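Local atomic coordinates of ofchtiv-allosamidin (Ostrinia furnacalis, PDB entry 6JMB), a protein that probably hydrolyses the beta-1,4 linkages of chitin as a family 18 insect chitinase, and is held here in complex with the inhibitor allosamidin. Residues M245-Y250 / N365-V370; I41-E46 / S93-E98; S297-Q302 / N317-D322; A207-S212 / M327-E332. All coordinates share one frame; numbering follows the deposited sequence.

Contact 1: residues M245-Y250 / N365-V370; sequences MGVPFY and NTINTV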
loop_
_atom_site.group_PDB
_atom_site.type_symbol
_atom_site.label_atom_id
_atom_site.label_comp_id
_atom_site.label_asym_id
_atom_site.label_seq_id
_atom_site.Cartn_x
_atom_site.Cartn_y
_atom_site.Cartn_z
ATOM N N MET A 245 -7.287 5.084 4.153
ATOM C CA MET A 245 -7.718 3.903 3.418
ATOM C C MET A 245 -6.813 3.667 2.215
ATOM O O MET A 245 -6.684 4.538 1.348
ATOM C CB MET A 245 -9.162 4.073 2.959
ATOM C CG MET A 245 -9.776 2.780 2.467
ATOM S SD MET A 245 -11.420 3.025 1.770
ATOM C CE MET A 245 -10.999 3.440 0.081
ATOM N N GLY A 246 -6.206 2.485 2.157
ATOM C CA GLY A 246 -5.322 2.168 1.050
ATOM C C GLY A 246 -6.077 1.867 -0.231
ATOM O O GLY A 246 -7.179 1.311 -0.224
ATOM N N VAL A 247 -5.464 2.253 -1.350
ATOM C CA VAL A 247 -5.931 1.885 -2.689
ATOM C C VAL A 247 -4.737 1.456 -3.525
ATOM O O VAL A 247 -3.605 1.913 -3.320
ATOM C CB VAL A 247 -6.666 3.051 -3.393
ATOM C CG1 VAL A 247 -7.886 3.485 -2.586
ATOM C CG2 VAL A 247 -5.718 4.232 -3.627
ATOM N N PRO A 248 -4.968 0.549 -4.480
ATOM C CA PRO A 248 -3.859 0.048 -5.306
ATOM C C PRO A 248 -3.758 0.737 -6.660
ATOM O O PRO A 248 -4.772 0.979 -7.320
ATOM C CB PRO A 248 -4.231 -1.425 -5.496
ATOM C CG PRO A 248 -5.749 -1.389 -5.575
ATOM C CD PRO A 248 -6.203 -0.242 -4.677
ATOM N N PHE A 249 -2.531 1.023 -7.099
ATOM C CA PHE A 249 -2.261 1.498 -8.449
ATOM C C PHE A 249 -1.742 0.373 -9.337
ATOM O O PHE A 249 -1.059 0.627 -10.336
ATOM C CB PHE A 249 -1.255 2.654 -8.433
ATOM C CG PHE A 249 -1.831 3.992 -8.035
ATOM C CD1 PHE A 249 -3.059 4.114 -7.388
ATOM C CD2 PHE A 249 -1.119 5.142 -8.326
ATOM C CE1 PHE A 249 -3.554 5.371 -7.032
ATOM C CE2 PHE A 249 -1.605 6.396 -7.978
ATOM C CZ PHE A 249 -2.827 6.515 -7.334
ATOM N N TYR A 250 -2.029 -0.866 -8.965
ATOM C CA TYR A 250 -1.619 -2.041 -9.710
ATOM C C TYR A 250 -2.786 -3.011 -9.680
ATOM O O TYR A 250 -3.710 -2.881 -8.868
ATOM C CB TYR A 250 -0.376 -2.701 -9.082
ATOM C CG TYR A 250 -0.643 -3.165 -7.666
ATOM C CD1 TYR A 250 -0.579 -2.271 -6.600
ATOM C CD2 TYR A 250 -0.986 -4.481 -7.396
ATOM C CE1 TYR A 250 -0.853 -2.671 -5.313
ATOM C CE2 TYR A 250 -1.261 -4.895 -6.098
ATOM C CZ TYR A 250 -1.189 -3.978 -5.062
ATOM O OH TYR A 250 -1.457 -4.362 -3.765
ATOM N N ASN A 365 -4.706 12.048 -9.639
ATOM C CA ASN A 365 -5.563 13.222 -9.799
ATOM C C ASN A 365 -6.997 12.917 -9.386
ATOM O O ASN A 365 -7.660 13.755 -8.761
ATOM C CB ASN A 365 -5.505 13.742 -11.235
ATOM C CG ASN A 365 -4.354 14.696 -11.459
ATOM O OD1 ASN A 365 -4.333 15.803 -10.913
ATOM N ND2 ASN A 365 -3.389 14.277 -12.263
ATOM N N THR A 366 -7.488 11.717 -9.705
ATOM C CA THR A 366 -8.834 11.335 -9.284
ATOM C C THR A 366 -8.962 11.375 -7.764
ATOM O O THR A 366 -9.940 11.910 -7.226
ATOM C CB THR A 366 -9.181 9.945 -9.820
ATOM O OG1 THR A 366 -9.219 9.983 -11.251
ATOM C CG2 THR A 366 -10.542 9.502 -9.308
ATOM N N ILE A 367 -7.982 10.814 -7.055
ATOM C CA ILE A 367 -8.013 10.828 -5.595
ATOM C C ILE A 367 -8.090 12.258 -5.076
ATOM O O ILE A 367 -8.924 12.584 -4.220
ATOM C CB ILE A 367 -6.791 10.086 -5.027
ATOM C CG1 ILE A 367 -6.889 8.597 -5.337
ATOM C CG2 ILE A 367 -6.689 10.311 -3.527
ATOM C CD1 ILE A 367 -5.584 7.849 -5.124
ATOM N N ASN A 368 -7.226 13.134 -5.595
ATOM C CA ASN A 368 -7.191 14.512 -5.115
ATOM C C ASN A 368 -8.502 15.229 -5.415
ATOM O O ASN A 368 -9.018 15.972 -4.571
ATOM C CB ASN A 368 -6.008 15.246 -5.748
ATOM C CG ASN A 368 -4.699 14.967 -5.029
ATOM O OD1 ASN A 368 -4.325 15.685 -4.103
ATOM N ND2 ASN A 368 -3.997 13.921 -5.450
ATOM N N THR A 369 -9.056 15.005 -6.607
ATOM C CA THR A 369 -10.288 15.670 -7.020
ATOM C C THR A 369 -11.466 15.235 -6.158
ATOM O O THR A 369 -12.234 16.071 -5.667
ATOM C CB THR A 369 -10.550 15.353 -8.495
ATOM O OG1 THR A 369 -9.565 16.005 -9.304
ATOM C CG2 THR A 369 -11.933 15.817 -8.916
ATOM N N VAL A 370 -11.617 13.928 -5.945
ATOM C CA VAL A 370 -12.770 13.451 -5.191
ATOM C C VAL A 370 -12.669 13.821 -3.713
ATOM O O VAL A 370 -13.688 14.102 -3.066
ATOM C CB VAL A 370 -12.980 11.947 -5.434
ATOM C CG1 VAL A 370 -14.185 11.441 -4.654
ATOM C CG2 VAL A 370 -13.164 11.687 -6.920
#
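I367 sends its delta methyl between V247 and F249, and these three residues make the whole contact. The isoleucine stands on helix 362-373 and reaches toward strand 243-256 along an almost fully extended chain: CG1 lies anti to the carbonyl carbon (chi1 -68°), and chi2 near 166° carries CD1 straight on, away from the helix axis. V247 answers tip to tip, its CG2 coming within 3.9 Å of I367 CD1. That methyl is the branch set between the valine's own backbone N and carbonyl carbon. F249 approaches I367 from the opposite direction. Its ring offers an edge and not a face: I367 CD1 lies near the ring plane, 3.7 Å from F249 CE1 and 3.8 Å from F249 CZ. Branched aliphatic residues suit V247 and I367, because methyl-tipped chains meet without polar groups in the buried layer between strand and helix, while the phenyl ring gives the methyl an apolar edge. L344 of strand 341-345 touches both V247 and F249, and L363 and L364 also lie against the ring. On the far side of the helix T369 OG1 donates to N365 O at 3.0 Å from above the carbonyl plane, and T369 N gives the same oxygen a second bond. The apolar layer between inner strands and outer helices, here joining the seventh strand to the last helix, is characteristic of the TIM barrel of family 18 glycosyl hydrolases.

Contact 2: residues I41-E46 / S93-E98; sequences IGINAE and SIMAAE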
loop_
_atom_site.group_PDB
_atom_site.type_symbol
_atom_site.label_atom_id
_atom_site.label_comp_id
_atom_site.label_asym_id
_atom_site.label_seq_id
_atom_site.Cartn_x
_atom_site.Cartn_y
_atom_site.Cartn_z
ATOM N N ILE A 41 13.474 1.146 3.725
ATOM C CA ILE A 41 14.656 0.786 4.487
ATOM C C ILE A 41 14.367 -0.500 5.251
ATOM O O ILE A 41 13.236 -0.986 5.292
ATOM C CB ILE A 41 15.132 1.918 5.430
ATOM C CG1 ILE A 41 14.074 2.227 6.496
ATOM C CG2 ILE A 41 15.514 3.158 4.628
ATOM C CD1 ILE A 41 14.578 3.163 7.595
ATOM N N GLY A 42 15.403 -1.061 5.868
ATOM C CA GLY A 42 15.261 -2.302 6.604
ATOM C C GLY A 42 15.955 -2.269 7.946
ATOM O O GLY A 42 16.395 -1.208 8.404
ATOM N N ILE A 43 16.054 -3.431 8.591
ATOM C CA ILE A 43 16.758 -3.562 9.861
ATOM C C ILE A 43 17.514 -4.878 9.867
ATOM O O ILE A 43 17.259 -5.774 9.062
ATOM C CB ILE A 43 15.823 -3.522 11.095
ATOM C CG1 ILE A 43 14.959 -4.782 11.154
ATOM C CG2 ILE A 43 14.963 -2.276 11.086
ATOM C CD1 ILE A 43 14.239 -4.964 12.478
ATOM N N ASN A 44 18.450 -4.994 10.801
ATOM C CA ASN A 44 18.915 -6.309 11.209
ATOM C C ASN A 44 18.204 -6.702 12.506
ATOM O O ASN A 44 17.478 -5.904 13.105
ATOM C CB ASN A 44 20.452 -6.372 11.287
ATOM C CG ASN A 44 21.043 -5.500 12.385
ATOM O OD1 ASN A 44 20.382 -5.149 13.361
ATOM N ND2 ASN A 44 22.326 -5.173 12.241
ATOM N N ALA A 45 18.408 -7.949 12.938
ATOM C CA ALA A 45 17.690 -8.429 14.118
ATOM C C ALA A 45 18.084 -7.675 15.382
ATOM O O ALA A 45 17.306 -7.641 16.346
ATOM C CB ALA A 45 17.906 -9.931 14.302
ATOM N N GLU A 46 19.266 -7.065 15.400
ATOM C CA GLU A 46 19.715 -6.270 16.534
ATOM C C GLU A 46 19.162 -4.851 16.504
ATOM O O GLU A 46 19.531 -4.035 17.356
ATOM C CB GLU A 46 21.250 -6.255 16.575
ATOM C CG GLU A 46 21.900 -7.645 16.717
ATOM C CD GLU A 46 21.829 -8.495 15.444
ATOM O OE1 GLU A 46 21.923 -7.938 14.330
ATOM O OE2 GLU A 46 21.676 -9.731 15.561
ATOM N N SER A 93 10.516 -9.287 14.701
ATOM C CA SER A 93 10.109 -10.018 15.896
ATOM C C SER A 93 11.233 -10.047 16.926
ATOM O O SER A 93 11.009 -9.797 18.117
ATOM C CB SER A 93 9.704 -11.432 15.485
ATOM O OG SER A 93 9.304 -12.204 16.601
ATOM N N ILE A 94 12.456 -10.344 16.481
ATOM C CA ILE A 94 13.601 -10.366 17.391
ATOM C C ILE A 94 13.871 -8.975 17.952
ATOM O O ILE A 94 14.047 -8.798 19.162
ATOM C CB ILE A 94 14.835 -10.937 16.675
ATOM C CG1 ILE A 94 14.617 -12.407 16.333
ATOM C CG2 ILE A 94 16.079 -10.761 17.539
ATOM C CD1 ILE A 94 15.610 -12.930 15.313
ATOM N N MET A 95 13.890 -7.963 17.082
ATOM C CA MET A 95 14.197 -6.606 17.527
ATOM C C MET A 95 13.178 -6.120 18.549
ATOM O O MET A 95 13.538 -5.550 19.587
ATOM C CB MET A 95 14.230 -5.659 16.323
ATOM C CG MET A 95 14.380 -4.176 16.684
ATOM S SD MET A 95 12.831 -3.297 17.002
ATOM C CE MET A 95 12.142 -3.206 15.350
ATOM N N ALA A 96 11.892 -6.327 18.265
ATOM C CA ALA A 96 10.852 -5.738 19.095
ATOM C C ALA A 96 10.803 -6.344 20.489
ATOM O O ALA A 96 10.329 -5.677 21.413
ATOM C CB ALA A 96 9.489 -5.873 18.411
ATOM N N ALA A 97 11.296 -7.574 20.660
ATOM C CA ALA A 97 11.218 -8.256 21.948
ATOM C C ALA A 97 12.279 -7.805 22.945
ATOM O O ALA A 97 12.150 -8.100 24.139
ATOM C CB ALA A 97 11.334 -9.765 21.742
ATOM N N GLU A 98 13.328 -7.119 22.496
ATOM C CA GLU A 98 14.465 -6.814 23.356
ATOM C C GLU A 98 14.559 -5.312 23.560
ATOM O O GLU A 98 14.692 -4.570 22.575
ATOM C CB GLU A 98 15.755 -7.338 22.728
ATOM C CG GLU A 98 15.948 -8.832 22.892
ATOM C CD GLU A 98 15.746 -9.282 24.328
ATOM O OE1 GLU A 98 14.948 -10.215 24.550
ATOM O OE2 GLU A 98 16.381 -8.699 25.232
#
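The carbonyl of A45 is the flat group that meets the other segment; no aromatic ring takes part between the two. Its oxygen points at the side of the helix, where A45 O lies 3.5 Å from M95 CA and 3.6 Å from I94 CG2, so a polar atom is lodged against carbon on two consecutive residues. The methyl of A45 works next to its carbonyl: A45 CB touches both branches of I94, with CG2 3.8 Å and CD1 3.9 Å away. Alanine suits a place where the backbones come so near, the A45 and M95 CA atoms being 5.2 Å apart. I94 CG2 is anti to its own N (chi1 -66° for CG1), which turns this methyl to the alanine.

I43 ends strand 35-43, the second of the TIM barrel, and A45 belongs to the turn that leads into the short antiparallel strand 49-51. Helix 90-97 follows the third barrel strand, so the contact ties together the loops that leave two neighbouring strands.

Deeper in, I43 and M95 cross at about a right angle. I43 CD1 lies 3.9 Å from M95 CB and 4.0 Å from M95 CE, the methionine having folded back on itself through bends at chi2 (-88°) and chi3 (-71°) that bring its terminal methyl to the isoleucine. A flexible thioether chain suits this buried spot between differently shaped neighbours. F105 of helix 99-116 touches both I43 and M95, and L146 of helix 138-154 also meets the methionine.

Contact 3: residues S297-Q302 / N317-D322; sequences SSWTVQ and NWVSFD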
loop_
_atom_site.group_PDB
_atom_site.type_symbol
_atom_site.label_atom_id
_atom_site.label_comp_id
_atom_site.label_asym_id
_atom_site.label_seq_id
_atom_site.Cartn_x
_atom_site.Cartn_y
_atom_site.Cartn_z
ATOM N N SER A 297 -7.465 -4.541 -28.735
ATOM C CA SER A 297 -8.923 -4.451 -28.663
ATOM C C SER A 297 -9.611 -5.761 -28.290
ATOM O O SER A 297 -10.799 -5.733 -27.955
ATOM C CB SER A 297 -9.501 -3.924 -29.982
ATOM O OG SER A 297 -9.281 -4.844 -31.037
ATOM N N SER A 298 -8.903 -6.895 -28.328
ATOM C CA SER A 298 -9.549 -8.182 -28.084
ATOM C C SER A 298 -9.889 -8.418 -26.617
ATOM O O SER A 298 -10.702 -9.299 -26.324
ATOM C CB SER A 298 -8.691 -9.332 -28.612
ATOM O OG SER A 298 -8.550 -9.252 -30.018
ATOM N N TRP A 299 -9.281 -7.671 -25.695
ATOM C CA TRP A 299 -9.633 -7.801 -24.289
ATOM C C TRP A 299 -11.099 -7.451 -24.078
ATOM O O TRP A 299 -11.640 -6.555 -24.732
ATOM C CB TRP A 299 -8.783 -6.847 -23.440
ATOM C CG TRP A 299 -7.353 -7.264 -23.282
ATOM C CD1 TRP A 299 -6.311 -6.942 -24.103
ATOM C CD2 TRP A 299 -6.802 -8.056 -22.221
ATOM N NE1 TRP A 299 -5.144 -7.492 -23.623
ATOM C CE2 TRP A 299 -5.421 -8.184 -22.472
ATOM C CE3 TRP A 299 -7.345 -8.679 -21.092
ATOM C CZ2 TRP A 299 -4.573 -8.898 -21.631
ATOM C CZ3 TRP A 299 -6.494 -9.384 -20.253
ATOM C CH2 TRP A 299 -5.127 -9.492 -20.530
ATOM N N THR A 300 -11.746 -8.161 -23.163
ATOM C CA THR A 300 -13.082 -7.815 -22.702
ATOM C C THR A 300 -12.938 -7.219 -21.314
ATOM O O THR A 300 -12.373 -7.861 -20.420
ATOM C CB THR A 300 -13.978 -9.051 -22.637
ATOM O OG1 THR A 300 -14.099 -9.623 -23.945
ATOM C CG2 THR A 300 -15.363 -8.672 -22.128
ATOM N N VAL A 301 -13.425 -5.995 -21.137
ATOM C CA VAL A 301 -13.431 -5.328 -19.841
ATOM C C VAL A 301 -14.863 -5.314 -19.333
ATOM O O VAL A 301 -15.782 -4.908 -20.055
ATOM C CB VAL A 301 -12.864 -3.902 -19.927
ATOM C CG1 VAL A 301 -12.880 -3.246 -18.546
ATOM C CG2 VAL A 301 -11.455 -3.933 -20.493
ATOM N N GLN A 302 -15.055 -5.773 -18.103
ATOM C CA GLN A 302 -16.368 -5.776 -17.481
ATOM C C GLN A 302 -16.281 -5.128 -16.108
ATOM O O GLN A 302 -15.215 -5.052 -15.494
ATOM C CB GLN A 302 -16.948 -7.200 -17.382
ATOM C CG GLN A 302 -17.462 -7.732 -18.728
ATOM C CD GLN A 302 -17.910 -9.178 -18.671
ATOM O OE1 GLN A 302 -17.523 -9.932 -17.775
ATOM N NE2 GLN A 302 -18.725 -9.577 -19.638
ATOM N N ASN A 317 -6.058 -15.219 -19.977
ATOM C CA ASN A 317 -5.730 -14.126 -19.065
ATOM C C ASN A 317 -6.976 -13.612 -18.366
ATOM O O ASN A 317 -7.997 -13.358 -19.012
ATOM C CB ASN A 317 -5.142 -12.957 -19.843
ATOM C CG ASN A 317 -3.868 -13.306 -20.524
ATOM O OD1 ASN A 317 -2.837 -13.475 -19.877
ATOM N ND2 ASN A 317 -3.920 -13.424 -21.847
ATOM N N TRP A 318 -6.877 -13.416 -17.053
ATOM C CA TRP A 318 -7.905 -12.730 -16.286
ATOM C C TRP A 318 -7.187 -11.773 -15.346
ATOM O O TRP A 318 -6.272 -12.178 -14.626
ATOM C CB TRP A 318 -8.741 -13.745 -15.505
ATOM C CG TRP A 318 -9.991 -13.207 -14.898
ATOM C CD1 TRP A 318 -11.269 -13.338 -15.390
ATOM C CD2 TRP A 318 -10.113 -12.505 -13.655
ATOM N NE1 TRP A 318 -12.164 -12.743 -14.537
ATOM C CE2 TRP A 318 -11.482 -12.225 -13.465
ATOM C CE3 TRP A 318 -9.193 -12.075 -12.689
ATOM C CZ2 TRP A 318 -11.957 -11.529 -12.351
ATOM C CZ3 TRP A 318 -9.665 -11.389 -11.576
ATOM C CH2 TRP A 318 -11.037 -11.124 -11.419
ATOM N N VAL A 319 -7.581 -10.503 -15.367
ATOM C CA VAL A 319 -6.867 -9.447 -14.657
ATOM C C VAL A 319 -7.859 -8.641 -13.831
ATOM O O VAL A 319 -8.858 -8.143 -14.361
ATOM C CB VAL A 319 -6.123 -8.524 -15.643
ATOM C CG1 VAL A 319 -5.441 -7.373 -14.901
ATOM C CG2 VAL A 319 -5.107 -9.306 -16.451
ATOM N N SER A 320 -7.582 -8.509 -12.537
ATOM C CA SER A 320 -8.281 -7.560 -11.681
ATOM C C SER A 320 -7.457 -6.280 -11.621
ATOM O O SER A 320 -6.235 -6.337 -11.456
ATOM C CB SER A 320 -8.398 -8.143 -10.276
ATOM O OG SER A 320 -8.590 -7.123 -9.319
ATOM N N PHE A 321 -8.113 -5.131 -11.764
ATOM C CA PHE A 321 -7.398 -3.860 -11.694
ATOM C C PHE A 321 -8.335 -2.784 -11.163
ATOM O O PHE A 321 -9.506 -3.038 -10.873
ATOM C CB PHE A 321 -6.771 -3.485 -13.045
ATOM C CG PHE A 321 -7.770 -3.160 -14.126
ATOM C CD1 PHE A 321 -8.549 -4.150 -14.705
ATOM C CD2 PHE A 321 -7.910 -1.854 -14.582
ATOM C CE1 PHE A 321 -9.458 -3.841 -15.713
ATOM C CE2 PHE A 321 -8.807 -1.545 -15.595
ATOM C CZ PHE A 321 -9.584 -2.536 -16.156
ATOM N N ASP A 322 -7.797 -1.578 -11.010
ATOM C CA ASP A 322 -8.589 -0.424 -10.619
ATOM C C ASP A 322 -8.330 0.708 -11.599
ATOM O O ASP A 322 -7.192 0.914 -12.034
ATOM C CB ASP A 322 -8.271 -0.004 -9.180
ATOM C CG ASP A 322 -9.107 -0.761 -8.163
ATOM O OD1 ASP A 322 -10.261 -0.343 -7.928
ATOM O OD2 ASP A 322 -8.635 -1.791 -7.620
#
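W299 is the first residue of 297-302 to reach strand 317-320, from the insertion domain that family 18 chitinases of this kind carry between the seventh strand and seventh helix of the TIM barrel. Strand 309-314 runs between the two segments and pairs with both, which is why the V301 and V319 CA atoms are 9.3 Å apart and the two segments meet through side chains alone. With CG anti to the carbonyl carbon (chi1 -73°), the indole of W299 is carried across this distance. Its CH2 lies 3.5 Å from N317 CB and its CZ3 4.0 Å from V319 CG2, both approached obliquely. The indole and the amide of N317 have planes 38° apart; the polar end of N317 is engaged instead by L314, whose O takes a hydrogen bond from ND2. A broad tryptophan suits this place because it can span two residues of the farther strand. F289 of helix 286-295 lies edge-to-face with both W299 and F321. Further along, the slimmer V301 is enough, as F321 comes toward it: V301 CG1 sits at the edge of the phenyl ring, near its plane, 4.1 Å from F321 CZ.

Contact 4: residues A207-S212 / M327-E332; sequences APLFIS and MTAKVE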
loop_
_atom_site.group_PDB
_atom_site.type_symbol
_atom_site.label_atom_id
_atom_site.label_comp_id
_atom_site.label_asym_id
_atom_site.label_seq_id
_atom_site.Cartn_x
_atom_site.Cartn_y
_atom_site.Cartn_z
ATOM N N ALA A 207 -9.016 -5.415 -4.901
ATOM C CA ALA A 207 -9.575 -4.494 -3.920
ATOM C C ALA A 207 -11.070 -4.304 -4.141
ATOM O O ALA A 207 -11.522 -3.184 -4.407
ATOM C CB ALA A 207 -8.840 -3.152 -3.994
ATOM N N PRO A 208 -11.876 -5.355 -4.015
ATOM C CA PRO A 208 -13.327 -5.170 -4.134
ATOM C C PRO A 208 -13.837 -4.333 -2.972
ATOM O O PRO A 208 -13.401 -4.499 -1.832
ATOM C CB PRO A 208 -13.865 -6.602 -4.051
ATOM C CG PRO A 208 -12.869 -7.315 -3.179
ATOM C CD PRO A 208 -11.522 -6.676 -3.456
ATOM N N LEU A 209 -14.767 -3.423 -3.268
ATOM C CA LEU A 209 -15.337 -2.593 -2.213
ATOM C C LEU A 209 -16.309 -3.391 -1.353
ATOM O O LEU A 209 -16.276 -3.306 -0.118
ATOM C CB LEU A 209 -16.035 -1.385 -2.840
ATOM C CG LEU A 209 -16.337 -0.154 -1.991
ATOM C CD1 LEU A 209 -15.136 0.236 -1.144
ATOM C CD2 LEU A 209 -16.734 0.991 -2.917
ATOM N N PHE A 210 -17.168 -4.182 -1.986
ATOM C CA PHE A 210 -18.202 -4.944 -1.295
ATOM C C PHE A 210 -18.100 -6.395 -1.760
ATOM O O PHE A 210 -17.095 -6.820 -2.342
ATOM C CB PHE A 210 -19.587 -4.345 -1.584
ATOM C CG PHE A 210 -19.697 -2.882 -1.276
ATOM C CD1 PHE A 210 -19.697 -2.436 0.038
ATOM C CD2 PHE A 210 -19.819 -1.952 -2.297
ATOM C CE1 PHE A 210 -19.807 -1.083 0.326
ATOM C CE2 PHE A 210 -19.938 -0.598 -2.016
ATOM C CZ PHE A 210 -19.928 -0.163 -0.703
ATOM N N ILE A 211 -19.161 -7.172 -1.522
ATOM C CA ILE A 211 -19.269 -8.541 -2.024
ATOM C C ILE A 211 -18.986 -8.571 -3.525
ATOM O O ILE A 211 -19.285 -7.610 -4.242
ATOM C CB ILE A 211 -20.650 -9.140 -1.686
ATOM C CG1 ILE A 211 -20.670 -10.651 -1.912
ATOM C CG2 ILE A 211 -21.761 -8.458 -2.495
ATOM C CD1 ILE A 211 -21.878 -11.328 -1.262
ATOM N N SER A 212 -18.386 -9.661 -3.998
ATOM C CA SER A 212 -18.022 -9.847 -5.395
ATOM C C SER A 212 -18.917 -10.891 -6.053
ATOM O O SER A 212 -19.510 -11.747 -5.386
ATOM C CB SER A 212 -16.569 -10.315 -5.519
ATOM O OG SER A 212 -15.677 -9.370 -4.943
ATOM N N MET A 327 -11.617 3.934 -8.699
ATOM C CA MET A 327 -10.964 4.814 -7.737
ATOM C C MET A 327 -11.943 5.854 -7.209
ATOM O O MET A 327 -11.956 6.154 -6.011
ATOM C CB MET A 327 -9.759 5.493 -8.399
ATOM C CG MET A 327 -8.760 6.109 -7.441
ATOM S SD MET A 327 -8.072 4.903 -6.293
ATOM C CE MET A 327 -7.135 3.835 -7.386
ATOM N N THR A 328 -12.788 6.396 -8.091
ATOM C CA THR A 328 -13.808 7.353 -7.661
ATOM C C THR A 328 -14.738 6.730 -6.623
ATOM O O THR A 328 -15.025 7.335 -5.582
ATOM C CB THR A 328 -14.596 7.859 -8.874
ATOM O OG1 THR A 328 -13.704 8.566 -9.749
ATOM C CG2 THR A 328 -15.710 8.819 -8.434
ATOM N N ALA A 329 -15.203 5.506 -6.883
ATOM C CA ALA A 329 -16.067 4.824 -5.926
ATOM C C ALA A 329 -15.364 4.616 -4.591
ATOM O O ALA A 329 -15.980 4.757 -3.528
ATOM C CB ALA A 329 -16.557 3.490 -6.505
ATOM N N LYS A 330 -14.075 4.281 -4.625
ATOM C CA LYS A 330 -13.328 4.071 -3.390
ATOM C C LYS A 330 -13.219 5.358 -2.579
ATOM O O LYS A 330 -13.398 5.344 -1.356
ATOM C CB LYS A 330 -11.938 3.522 -3.720
ATOM C CG LYS A 330 -11.919 2.010 -3.977
ATOM C CD LYS A 330 -10.608 1.547 -4.613
ATOM C CE LYS A 330 -10.482 0.024 -4.631
ATOM N NZ LYS A 330 -11.451 -0.618 -5.576
ATOM N N VAL A 331 -12.925 6.481 -3.238
ATOM C CA VAL A 331 -12.756 7.723 -2.491
ATOM C C VAL A 331 -14.102 8.234 -1.991
ATOM O O VAL A 331 -14.199 8.798 -0.893
ATOM C CB VAL A 331 -11.979 8.764 -3.317
ATOM C CG1 VAL A 331 -11.743 10.026 -2.494
ATOM C CG2 VAL A 331 -10.647 8.181 -3.767
ATOM N N GLU A 332 -15.166 8.022 -2.771
ATOM C CA GLU A 332 -16.503 8.371 -2.296
ATOM C C GLU A 332 -16.871 7.571 -1.053
ATOM O O GLU A 332 -17.467 8.110 -0.110
ATOM C CB GLU A 332 -17.528 8.187 -3.420
ATOM C CG GLU A 332 -17.418 9.284 -4.475
ATOM C CD GLU A 332 -18.260 9.041 -5.708
ATOM O OE1 GLU A 332 -18.751 7.907 -5.897
ATOM O OE2 GLU A 332 -18.422 9.995 -6.499
#
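K330 brings the end of its long chain from helix 324-336 to A207, CE against the methyl and NZ against the carbonyl oxygen. In the TIM barrel this helix is the seventh, and 207-212 belongs to the long connection between the sixth strand and helix 226-235, so the contact fastens a loop to the barrel's outer layer. The lysine is extended through chi2 and chi3 and then bends at chi4 (69°), which turns NZ to the loop carbonyl. K330 NZ donates to A207 O over 2.8 Å, lying in the carbonyl plane with a C=O...N angle of 155°. At the bend, K330 CE rests 3.6 Å from A207 CB, so the methyl packs on the last carbon of the chain while the oxygen beside it takes the charged end. A residue as small as alanine suits this position, since the ammonium group must come close to the backbone. NZ is also in a salt bridge with D322, and these two oxygen partners probably help to offset the cost of burying a positive charge.

L209 points at the same helix, nearer to A329. With chi1 at -161° and CG anti to the backbone N, its CD2 extends to the helix and stops 3.9 Å from A329 O and 4.4 Å from A329 CB. The alanine's single methyl lets the larger leucine approach the helix backbone. V226 also touches L209. Behind the contact the branching carbon of the leucine lies over one face of the F210 ring, with L209 CG 3.6 Å above the ring plane and offset toward its rim.

In the fold
Contacts 1, 3 and 4 are connected, while contact 2 stands on the opposite side of the chain's centre, its centre 32 Å from that of contact 1, nearest atoms about 17 Å apart. Contacts 1 and 4 adjoin where helices 324-336 and 362-373 lie side by side: their centres are 11 Å apart, and V247 CG2 comes 3.6 Å from M327 SD. Contact 3 joins contact 4 through a salt bridge of 2.6 Å from D322 OD1 to K330 NZ, and meets contact 1 where P248 CG lies 3.6 Å from D322 OD2. The ligand is nearest contact 1: Y250 touches both allosamizoline and its attached sugar, whereas the side chain of I43 in contact 2 is about 13 Å from the sugar.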